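Local coordinates for protein 2-dehydropantoate 2-reductase (Porphyromonas gingivalis, PDB 2QYT) that probably catalyses the NADPH-dependent reduction of 2-dehydropantoate (ketopantoate) to (R)-pantoate, the second step of pantoate formation in pantothenate biosynthesis, at residues A[289-294]-A[303-308]; A[233-238]-A[251-256]; A[88-93]-A[114-119]. All coordinates share one frame; numbering follows the deposited sequence.

Contact 1: residues A[289-294]-A[303-308]. With SO4 (sulfate ion), chain D.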
loop_
_atom_site.group_PDB
_atom_site.type_symbol
_atom_site.label_atom_id
_atom_site.label_comp_id
_atom_site.label_asym_id
_atom_site.label_seq_id
_atom_site.Cartn_x
_atom_site.Cartn_y
_atom_site.Cartn_z
ATOM N N TYR A 289 -16.712 1.985 -2.929
ATOM C CA TYR A 289 -16.611 1.740 -1.493
ATOM C C TYR A 289 -17.354 2.808 -0.706
ATOM O O TYR A 289 -18.217 2.478 0.132
ATOM C CB TYR A 289 -15.141 1.699 -1.040
ATOM C CG TYR A 289 -15.007 1.668 0.463
ATOM C CD1 TYR A 289 -15.225 0.482 1.181
ATOM C CD2 TYR A 289 -14.719 2.830 1.175
ATOM C CE1 TYR A 289 -15.134 0.456 2.574
ATOM C CE2 TYR A 289 -14.629 2.819 2.567
ATOM C CZ TYR A 289 -14.830 1.630 3.262
ATOM O OH TYR A 289 -14.728 1.631 4.638
ATOM N N VAL A 290 -16.989 4.070 -1.004
ATOM C CA VAL A 290 -17.539 5.294 -0.413
ATOM C C VAL A 290 -19.074 5.343 -0.481
ATOM O O VAL A 290 -19.740 5.463 0.559
ATOM C CB VAL A 290 -16.915 6.580 -1.079
ATOM C CG1 VAL A 290 -17.194 7.813 -0.236
ATOM C CG2 VAL A 290 -15.419 6.426 -1.262
ATOM N N VAL A 291 -19.640 5.200 -1.683
ATOM C CA VAL A 291 -21.096 5.138 -1.861
ATOM C C VAL A 291 -21.769 4.095 -0.937
ATOM O O VAL A 291 -22.787 4.364 -0.272
ATOM C CB VAL A 291 -21.464 4.849 -3.357
ATOM C CG1 VAL A 291 -22.957 4.512 -3.520
ATOM C CG2 VAL A 291 -21.064 6.032 -4.257
ATOM N N ARG A 292 -21.197 2.898 -0.896
ATOM C CA ARG A 292 -21.812 1.832 -0.153
ATOM C C ARG A 292 -21.639 1.940 1.351
ATOM O O ARG A 292 -22.558 1.617 2.109
ATOM C CB ARG A 292 -21.357 0.491 -0.689
ATOM C CG ARG A 292 -22.146 0.084 -1.921
ATOM C CD ARG A 292 -21.790 -1.319 -2.369
ATOM N NE ARG A 292 -21.297 -1.282 -3.743
ATOM C CZ ARG A 292 -20.024 -1.051 -4.084
ATOM N NH1 ARG A 292 -19.070 -0.858 -3.162
ATOM N NH2 ARG A 292 -19.703 -1.027 -5.361
ATOM N N GLU A 293 -20.476 2.401 1.788
ATOM C CA GLU A 293 -20.247 2.636 3.208
ATOM C C GLU A 293 -21.227 3.666 3.809
ATOM O O GLU A 293 -21.814 3.416 4.880
ATOM C CB GLU A 293 -18.781 2.993 3.462
ATOM C CG GLU A 293 -18.242 2.591 4.816
ATOM C CD GLU A 293 -18.531 1.148 5.129
ATOM O OE1 GLU A 293 -18.388 0.292 4.221
ATOM O OE2 GLU A 293 -18.951 0.876 6.279
ATOM N N ALA A 294 -21.435 4.792 3.099
ATOM C CA ALA A 294 -22.485 5.775 3.468
ATOM C C ALA A 294 -23.936 5.236 3.466
ATOM O O ALA A 294 -24.733 5.605 4.338
ATOM C CB ALA A 294 -22.377 7.032 2.603
HETATM N N MSE A 303 -22.730 14.084 -4.256
HETATM C CA MSE A 303 -21.657 14.268 -5.245
HETATM C C MSE A 303 -20.963 12.960 -5.638
HETATM O O MSE A 303 -20.756 12.698 -6.829
HETATM C CB MSE A 303 -20.611 15.263 -4.737
HETATM C CG MSE A 303 -19.676 15.845 -5.822
HETATM SE SE MSE A 303 -20.582 16.910 -7.231
HETATM C CE MSE A 303 -21.582 18.193 -6.141
ATOM N N TYR A 304 -20.587 12.161 -4.636
ATOM C CA TYR A 304 -20.049 10.828 -4.885
ATOM C C TYR A 304 -21.033 9.957 -5.662
ATOM O O TYR A 304 -20.632 9.260 -6.590
ATOM C CB TYR A 304 -19.665 10.148 -3.577
ATOM C CG TYR A 304 -18.203 10.248 -3.248
ATOM C CD1 TYR A 304 -17.720 11.268 -2.431
ATOM C CD2 TYR A 304 -17.292 9.311 -3.749
ATOM C CE1 TYR A 304 -16.368 11.368 -2.127
ATOM C CE2 TYR A 304 -15.926 9.396 -3.445
ATOM C CZ TYR A 304 -15.477 10.423 -2.635
ATOM O OH TYR A 304 -14.144 10.501 -2.330
ATOM N N LYS A 305 -22.315 10.011 -5.297
ATOM C CA LYS A 305 -23.347 9.193 -5.950
ATOM C C LYS A 305 -23.593 9.602 -7.402
ATOM O O LYS A 305 -23.738 8.746 -8.266
ATOM C CB LYS A 305 -24.650 9.199 -5.152
ATOM C CG LYS A 305 -24.551 8.526 -3.790
ATOM C CD LYS A 305 -25.917 8.070 -3.290
ATOM C CE LYS A 305 -26.675 9.161 -2.538
ATOM N NZ LYS A 305 -27.292 10.190 -3.425
ATOM N N ARG A 306 -23.633 10.909 -7.662
ATOM C CA ARG A 306 -23.716 11.443 -9.024
ATOM C C ARG A 306 -22.502 10.964 -9.826
ATOM O O ARG A 306 -22.643 10.499 -10.951
ATOM C CB ARG A 306 -23.771 12.984 -9.008
ATOM C CG ARG A 306 -24.269 13.631 -10.305
ATOM C CD ARG A 306 -23.341 14.757 -10.821
ATOM N NE ARG A 306 -23.528 16.066 -10.173
ATOM C CZ ARG A 306 -22.917 17.201 -10.542
ATOM N NH1 ARG A 306 -22.068 17.224 -11.567
ATOM N NH2 ARG A 306 -23.155 18.331 -9.880
HETATM N N MSE A 307 -21.323 11.058 -9.216
HETATM C CA MSE A 307 -20.042 10.721 -9.857
HETATM C C MSE A 307 -19.882 9.215 -10.157
HETATM O O MSE A 307 -19.491 8.832 -11.267
HETATM C CB MSE A 307 -18.881 11.237 -8.983
HETATM C CG MSE A 307 -17.793 12.037 -9.713
HETATM SE SE MSE A 307 -17.463 13.823 -8.940
HETATM C CE MSE A 307 -16.113 14.523 -10.128
ATOM N N TYR A 308 -20.190 8.374 -9.168
ATOM C CA TYR A 308 -20.088 6.916 -9.300
ATOM C C TYR A 308 -21.038 6.391 -10.368
ATOM O O TYR A 308 -20.606 5.840 -11.380
ATOM C CB TYR A 308 -20.368 6.223 -7.950
ATOM C CG TYR A 308 -20.444 4.711 -8.037
ATOM C CD1 TYR A 308 -19.283 3.935 -8.039
ATOM C CD2 TYR A 308 -21.677 4.052 -8.127
ATOM C CE1 TYR A 308 -19.344 2.553 -8.135
ATOM C CE2 TYR A 308 -21.744 2.664 -8.219
ATOM C CZ TYR A 308 -20.573 1.924 -8.219
ATOM O OH TYR A 308 -20.621 0.551 -8.305
HETATM S S SO4 D . -17.951 -1.062 -7.593
HETATM O O1 SO4 D . -18.160 0.183 -6.859
HETATM O O2 SO4 D . -17.838 -0.810 -9.036
HETATM O O3 SO4 D . -16.714 -1.703 -7.103
HETATM O O4 SO4 D . -19.124 -1.901 -7.363
#

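Contact 2: residues A[233-238]-A[251-256]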
loop_
_atom_site.group_PDB
_atom_site.type_symbol
_atom_site.label_atom_id
_atom_site.label_comp_id
_atom_site.label_asym_id
_atom_site.label_seq_id
_atom_site.Cartn_x
_atom_site.Cartn_y
_atom_site.Cartn_z
ATOM N N LEU A 233 -16.687 16.746 -2.561
ATOM C CA LEU A 233 -16.107 15.402 -2.435
ATOM C C LEU A 233 -15.298 15.261 -1.128
ATOM O O LEU A 233 -15.386 14.247 -0.418
ATOM C CB LEU A 233 -15.221 15.093 -3.657
ATOM C CG LEU A 233 -15.635 14.100 -4.750
ATOM C CD1 LEU A 233 -17.134 14.029 -5.049
ATOM C CD2 LEU A 233 -14.851 14.319 -6.016
ATOM N N LEU A 234 -14.521 16.290 -0.822
ATOM C CA LEU A 234 -13.712 16.326 0.384
ATOM C C LEU A 234 -14.582 16.232 1.649
ATOM O O LEU A 234 -14.295 15.446 2.556
ATOM C CB LEU A 234 -12.847 17.586 0.377
ATOM C CG LEU A 234 -11.325 17.565 0.074
ATOM C CD1 LEU A 234 -10.726 16.233 -0.367
ATOM C CD2 LEU A 234 -10.900 18.703 -0.885
ATOM N N GLU A 235 -15.667 16.997 1.670
ATOM C CA GLU A 235 -16.595 17.048 2.807
ATOM C C GLU A 235 -17.354 15.737 2.964
ATOM O O GLU A 235 -17.618 15.300 4.090
ATOM C CB GLU A 235 -17.595 18.198 2.657
ATOM C CG GLU A 235 -17.032 19.599 2.922
ATOM C CD GLU A 235 -18.104 20.690 2.847
ATOM O OE1 GLU A 235 -17.822 21.824 3.320
ATOM O OE2 GLU A 235 -19.224 20.434 2.316
ATOM N N GLU A 236 -17.691 15.121 1.830
ATOM C CA GLU A 236 -18.439 13.875 1.802
ATOM C C GLU A 236 -17.639 12.683 2.371
ATOM O O GLU A 236 -18.104 12.016 3.309
ATOM C CB GLU A 236 -18.941 13.587 0.385
ATOM C CG GLU A 236 -20.281 14.226 0.087
ATOM C CD GLU A 236 -20.750 14.011 -1.337
ATOM O OE1 GLU A 236 -20.182 13.134 -2.031
ATOM O OE2 GLU A 236 -21.693 14.730 -1.762
ATOM N N VAL A 237 -16.456 12.438 1.799
ATOM C CA VAL A 237 -15.536 11.410 2.274
ATOM C C VAL A 237 -15.185 11.648 3.746
ATOM O O VAL A 237 -15.085 10.694 4.524
ATOM C CB VAL A 237 -14.246 11.263 1.342
ATOM C CG1 VAL A 237 -13.175 12.323 1.626
ATOM C CG2 VAL A 237 -13.648 9.823 1.429
ATOM N N ALA A 238 -15.029 12.917 4.127
ATOM C CA ALA A 238 -14.698 13.280 5.507
ATOM C C ALA A 238 -15.856 12.994 6.446
ATOM O O ALA A 238 -15.638 12.439 7.533
ATOM C CB ALA A 238 -14.266 14.724 5.617
ATOM N N ASP A 251 -10.035 20.416 10.237
ATOM C CA ASP A 251 -9.084 21.035 9.317
ATOM C C ASP A 251 -8.606 19.895 8.424
ATOM O O ASP A 251 -7.581 20.002 7.757
ATOM C CB ASP A 251 -7.887 21.679 10.044
ATOM C CG ASP A 251 -8.305 22.627 11.164
ATOM O OD1 ASP A 251 -8.057 22.285 12.344
ATOM O OD2 ASP A 251 -8.871 23.709 10.872
ATOM N N VAL A 252 -9.368 18.797 8.442
ATOM C CA VAL A 252 -9.075 17.578 7.687
ATOM C C VAL A 252 -9.414 17.764 6.203
ATOM O O VAL A 252 -8.568 17.506 5.341
ATOM C CB VAL A 252 -9.781 16.330 8.314
ATOM C CG1 VAL A 252 -11.247 16.611 8.638
ATOM C CG2 VAL A 252 -9.636 15.104 7.425
ATOM N N VAL A 253 -10.643 18.218 5.924
ATOM C CA VAL A 253 -11.069 18.698 4.598
ATOM C C VAL A 253 -10.065 19.720 4.056
ATOM O O VAL A 253 -9.620 19.614 2.913
ATOM C CB VAL A 253 -12.478 19.354 4.665
ATOM C CG1 VAL A 253 -12.831 20.041 3.354
ATOM C CG2 VAL A 253 -13.542 18.326 5.030
ATOM N N GLN A 254 -9.716 20.694 4.899
ATOM C CA GLN A 254 -8.731 21.724 4.575
ATOM C C GLN A 254 -7.320 21.161 4.355
ATOM O O GLN A 254 -6.647 21.517 3.386
ATOM C CB GLN A 254 -8.715 22.811 5.664
ATOM C CG GLN A 254 -10.076 23.478 5.929
ATOM C CD GLN A 254 -10.712 24.082 4.675
ATOM O OE1 GLN A 254 -10.028 24.680 3.842
ATOM N NE2 GLN A 254 -12.029 23.923 4.539
ATOM N N GLN A 255 -6.887 20.285 5.262
ATOM C CA GLN A 255 -5.581 19.630 5.186
ATOM C C GLN A 255 -5.446 18.872 3.867
ATOM O O GLN A 255 -4.437 19.016 3.166
ATOM C CB GLN A 255 -5.404 18.671 6.367
ATOM C CG GLN A 255 -3.969 18.400 6.778
ATOM C CD GLN A 255 -3.884 17.639 8.094
ATOM O OE1 GLN A 255 -4.076 16.414 8.146
ATOM N NE2 GLN A 255 -3.590 18.367 9.168
ATOM N N LEU A 256 -6.472 18.075 3.544
ATOM C CA LEU A 256 -6.578 17.395 2.255
ATOM C C LEU A 256 -6.609 18.370 1.078
ATOM O O LEU A 256 -5.911 18.165 0.080
ATOM C CB LEU A 256 -7.825 16.493 2.200
ATOM C CG LEU A 256 -8.053 15.279 3.114
ATOM C CD1 LEU A 256 -9.318 14.543 2.679
ATOM C CD2 LEU A 256 -6.866 14.339 3.163
#

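Contact 3: residues A[88-93]-A[114-119]. With SO4 (sulfate ion), chain E; EDO (1,2-ethanediol), chain G.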
loop_
_atom_site.group_PDB
_atom_site.type_symbol
_atom_site.label_atom_id
_atom_site.label_comp_id
_atom_site.label_asym_id
_atom_site.label_seq_id
_atom_site.Cartn_x
_atom_site.Cartn_y
_atom_site.Cartn_z
ATOM N N LEU A 88 5.119 -8.753 3.135
ATOM C CA LEU A 88 4.680 -7.487 2.518
ATOM C C LEU A 88 3.778 -7.872 1.344
ATOM O O LEU A 88 4.230 -8.531 0.385
ATOM C CB LEU A 88 5.933 -6.741 2.014
ATOM C CG LEU A 88 6.585 -5.686 2.889
ATOM C CD1 LEU A 88 6.644 -5.988 4.346
ATOM C CD2 LEU A 88 7.961 -5.206 2.299
ATOM N N PHE A 89 2.501 -7.542 1.469
ATOM C CA PHE A 89 1.480 -8.008 0.545
ATOM C C PHE A 89 1.260 -6.842 -0.415
ATOM O O PHE A 89 0.757 -5.809 -0.030
ATOM C CB PHE A 89 0.205 -8.390 1.336
ATOM C CG PHE A 89 -0.880 -9.023 0.496
ATOM C CD1 PHE A 89 -0.887 -10.400 0.266
ATOM C CD2 PHE A 89 -1.895 -8.233 -0.068
ATOM C CE1 PHE A 89 -1.887 -11.001 -0.505
ATOM C CE2 PHE A 89 -2.923 -8.820 -0.874
ATOM C CZ PHE A 89 -2.914 -10.216 -1.068
ATOM N N CYS A 90 1.671 -7.024 -1.666
ATOM C CA CYS A 90 1.806 -5.959 -2.653
ATOM C C CYS A 90 1.205 -6.328 -4.002
ATOM O O CYS A 90 1.621 -5.816 -5.034
ATOM C CB CYS A 90 3.294 -5.586 -2.816
ATOM S SG CYS A 90 4.092 -5.119 -1.234
ATOM N N THR A 91 0.218 -7.205 -4.020
ATOM C CA THR A 91 -0.402 -7.531 -5.310
ATOM C C THR A 91 -1.756 -6.825 -5.424
ATOM O O THR A 91 -2.481 -6.716 -4.451
ATOM C CB THR A 91 -0.589 -9.064 -5.500
ATOM O OG1 THR A 91 -1.273 -9.280 -6.740
ATOM C CG2 THR A 91 -1.454 -9.623 -4.431
ATOM N N LYS A 92 -2.103 -6.336 -6.594
ATOM C CA LYS A 92 -3.490 -5.897 -6.806
ATOM C C LYS A 92 -4.309 -6.953 -7.541
ATOM O O LYS A 92 -5.486 -6.723 -7.866
ATOM C CB LYS A 92 -3.569 -4.541 -7.521
ATOM C CG LYS A 92 -2.897 -4.440 -8.904
ATOM C CD LYS A 92 -3.393 -3.192 -9.719
ATOM C CE LYS A 92 -2.704 -1.854 -9.302
ATOM N NZ LYS A 92 -1.507 -1.390 -10.148
ATOM N N ASP A 93 -3.680 -8.106 -7.781
ATOM C CA ASP A 93 -4.182 -9.083 -8.759
ATOM C C ASP A 93 -5.251 -10.037 -8.205
ATOM O O ASP A 93 -6.151 -10.435 -8.943
ATOM C CB ASP A 93 -3.031 -9.853 -9.474
ATOM C CG ASP A 93 -2.212 -8.948 -10.439
ATOM O OD1 ASP A 93 -0.998 -9.214 -10.661
ATOM O OD2 ASP A 93 -2.781 -7.967 -10.972
ATOM N N LEU A 114 1.719 -7.275 6.163
ATOM C CA LEU A 114 1.542 -5.858 5.861
ATOM C C LEU A 114 0.977 -5.655 4.447
ATOM O O LEU A 114 1.722 -5.721 3.480
ATOM C CB LEU A 114 2.901 -5.146 5.900
ATOM C CG LEU A 114 3.196 -4.171 7.037
ATOM C CD1 LEU A 114 4.521 -3.427 6.865
ATOM C CD2 LEU A 114 2.023 -3.209 7.078
ATOM N N PRO A 115 -0.326 -5.358 4.333
ATOM C CA PRO A 115 -0.820 -4.973 3.027
ATOM C C PRO A 115 -0.417 -3.521 2.753
ATOM O O PRO A 115 -0.680 -2.622 3.578
ATOM C CB PRO A 115 -2.364 -5.099 3.167
ATOM C CG PRO A 115 -2.628 -5.600 4.572
ATOM C CD PRO A 115 -1.393 -5.300 5.357
ATOM N N LEU A 116 0.238 -3.280 1.630
ATOM C CA LEU A 116 0.645 -1.921 1.299
ATOM C C LEU A 116 -0.227 -1.272 0.200
ATOM O O LEU A 116 0.050 -0.158 -0.257
ATOM C CB LEU A 116 2.153 -1.870 0.988
ATOM C CG LEU A 116 3.061 -2.447 2.108
ATOM C CD1 LEU A 116 4.488 -2.612 1.623
ATOM C CD2 LEU A 116 2.971 -1.606 3.441
ATOM N N LEU A 117 -1.306 -1.951 -0.158
ATOM C CA LEU A 117 -2.235 -1.587 -1.238
ATOM C C LEU A 117 -3.146 -0.419 -0.835
ATOM O O LEU A 117 -3.414 -0.205 0.349
ATOM C CB LEU A 117 -3.164 -2.789 -1.577
ATOM C CG LEU A 117 -2.661 -4.252 -1.672
ATOM C CD1 LEU A 117 -2.071 -4.656 -0.339
ATOM C CD2 LEU A 117 -3.772 -5.255 -2.089
ATOM N N ASN A 118 -3.652 0.301 -1.840
ATOM C CA ASN A 118 -4.624 1.359 -1.607
ATOM C C ASN A 118 -5.965 0.758 -1.265
ATOM O O ASN A 118 -6.252 -0.386 -1.617
ATOM C CB ASN A 118 -4.706 2.264 -2.818
ATOM C CG ASN A 118 -3.552 3.259 -2.875
ATOM O OD1 ASN A 118 -3.201 3.901 -1.860
ATOM N ND2 ASN A 118 -2.969 3.414 -4.054
ATOM N N GLY A 119 -6.781 1.497 -0.535
ATOM C CA GLY A 119 -8.098 0.997 -0.130
ATOM C C GLY A 119 -8.322 1.417 1.299
ATOM O O GLY A 119 -7.348 1.681 2.019
HETATM S S SO4 E . 1.613 -6.721 -8.921
HETATM O O1 SO4 E . 2.444 -6.896 -10.103
HETATM O O2 SO4 E . 0.935 -5.415 -8.961
HETATM O O3 SO4 E . 0.679 -7.847 -8.883
HETATM O O4 SO4 E . 2.428 -6.756 -7.713
HETATM C C1 EDO G . 3.028 -3.249 -5.961
HETATM O O1 EDO G . 3.882 -4.390 -6.066
HETATM C C2 EDO G . 2.696 -2.656 -7.331
HETATM O O2 EDO G . 2.613 -1.246 -7.173
#

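Contact 1: residues A[289-294]-A[303-308]
Val291 packs against the turn of helix that carries Tyr304 and Tyr308, while its neighbour Val290 sits over the Tyr304 ring. The contact joins the two helices of a helix-loop-helix unit in the helical C-terminal domain of the ketopantoate reductase family, where helix 288-296 is followed after a short connection by helix 302-309. The N-to-C directions of the two segments differ by 133°, and the axes approach to 9.5 Å.

Val291 gives the largest surface, through one methyl. CG2, anti to the carbonyl carbon, enters between successive turns of the partner, 3.8 Å from Tyr308 CB. On the other turn the same methyl lies 4.0 Å from Tyr304 O. Lys305 borders this methyl with its backbone and CG, and Lys305 NZ makes a long, weak ion pair with Asp300.

Tyr304 offers its face. Val290 CG1 stands over the middle of the ring in a CH-pi contact, 3.7 Å from the Tyr304 centroid and 8° off the normal, and CG2 of the same valine touches CE2. The Tyr304 hydroxyl is hydrogen-bonded to Ser206 of helix 194-215, which satisfies the polar end of a ring that Val290 covers on one face.

Tyr308 has CG anti to its backbone N (chi1 173°), and its side chain crosses that of Val291 at about a right angle. Its hydroxyl extends beyond the apolar part of the contact, to a sulfate ion probably from the crystallisation liquor and also bound by Thr285. The sulfate is modelled too close to Arg292, so its position, and with it the weak 2.9 Å hydrogen bond from Tyr308 OH to its O1, is doubtful. Arg292 NH2 lies 3.5 Å from Tyr308 OH.

Contact 2: residues A[233-238]-A[251-256]
Where Leu234 and Ala238 meet Val253 and Leu256, no ring or other planar side chain supplies a face or an edge: the contact is largely aliphatic, and no hydrogen bond crosses between the segments. They belong to helices 227-244 and 252-262, whose N-to-C directions differ by 129° and whose axes pass within 9.3 Å. The backbones are closest at Leu234 and Val253.

Val253 is the centre of the packing and works with both of its branches. With CG1 anti to the backbone N (chi1 171°), that methyl comes alongside Leu234, 3.9 Å from its CB. CG2 is directed at the next turn and meets Ala238 CB at 3.7 Å. On its way the same methyl passes 4.0 Å from Glu235 CA, over the helix backbone itself. Glu235 also lays the aliphatic CG of its side chain near Val253 CG1, at the exposed border of the contact.

Leu234 also reaches past Val253 to Leu256. Its CD1 meets Leu256 CD1 at 3.8 Å, methyl against methyl, and lies similarly close to Leu256 CB, while its CG rests against the carbonyl oxygen of Val253. Both leucines also touch helix 194-215, Leu234 at Val207 and Leu256 at Met203 and Met204.

Val253 further contacts Leu231, one turn before Leu234, and so sits as a knob in a hole formed by Leu231, Leu234, Glu235 and Ala238. The steep crossing is consistent with the ridges-into-grooves packing of globular helices, here joining two consecutive helices of the helical C-terminal domain, which is related to that of 6-phosphogluconate dehydrogenase.

Contact 3: residues A[88-93]-A[114-119]
Leu88 and Phe89 pair in parallel register with Leu114 and Pro115, held by a nearly straight hydrogen bond (174°) of 2.8 Å from Phe89 N to Leu114 O. A second joins Leu116 N to Phe89 O at 3.1 Å (170°). Leu88 and Leu114 lie side by side on one face of the sheet, where Leu116 CD1 joins them, 3.9 Å from Leu88 CG. Phe89 and Pro115 occupy the other face. The Leu117 side chain crosses that of Phe89, its CD1 in the ring plane at the edge, 3.6 Å from Phe89 CD2. Leu117 CD1 is also 3.1 Å from Phe89 O, and its CD2 3.1 Å from Thr91 O.

Thr91 OG1 accepts from Asp93 N at 2.9 Å, forming an ST turn, and donates to O3 of a sulfate at 3.2 Å. The sulfate and an ethanediol held by the amides of Gly17 and Gly20, in a GxGxxG pattern consistent with the dinucleotide site, probably come from the crystallisation liquor.

Both strands belong to the parallel Rossmann sheet, 86-89 lying between 9-14 and the outermost 111-115. Helix 18-33 covers Leu88 and Leu116, strand 158-164 packs on Leu114 and Leu116, and helix 122-126 covers Phe89 and Pro115.

Contacts 1 and 2 lie about 15 Å apart, centre to centre, in the helical C-terminal domain, and Glu236 joins them directly: its OE1 and OE2 probably accept hydrogen bonds of 2.8 Å from Tyr304 N and Met303 N respectively. Leu233 packs against the same two residues. Contact 3 belongs to the nucleotide-binding domain and borders the glycine-rich turn of the probable NADP site, where the ethanediol sits. Its nearest atoms are about 7 Å from contact 1 and about 10 Å from contact 2 (centres about 23 and 25 Å apart). Helix 194-215 relates all three, packing against contacts 1 and 2 while its Lys201 is hydrogen-bonded to Asn118 of segment 114-119, across the two domains.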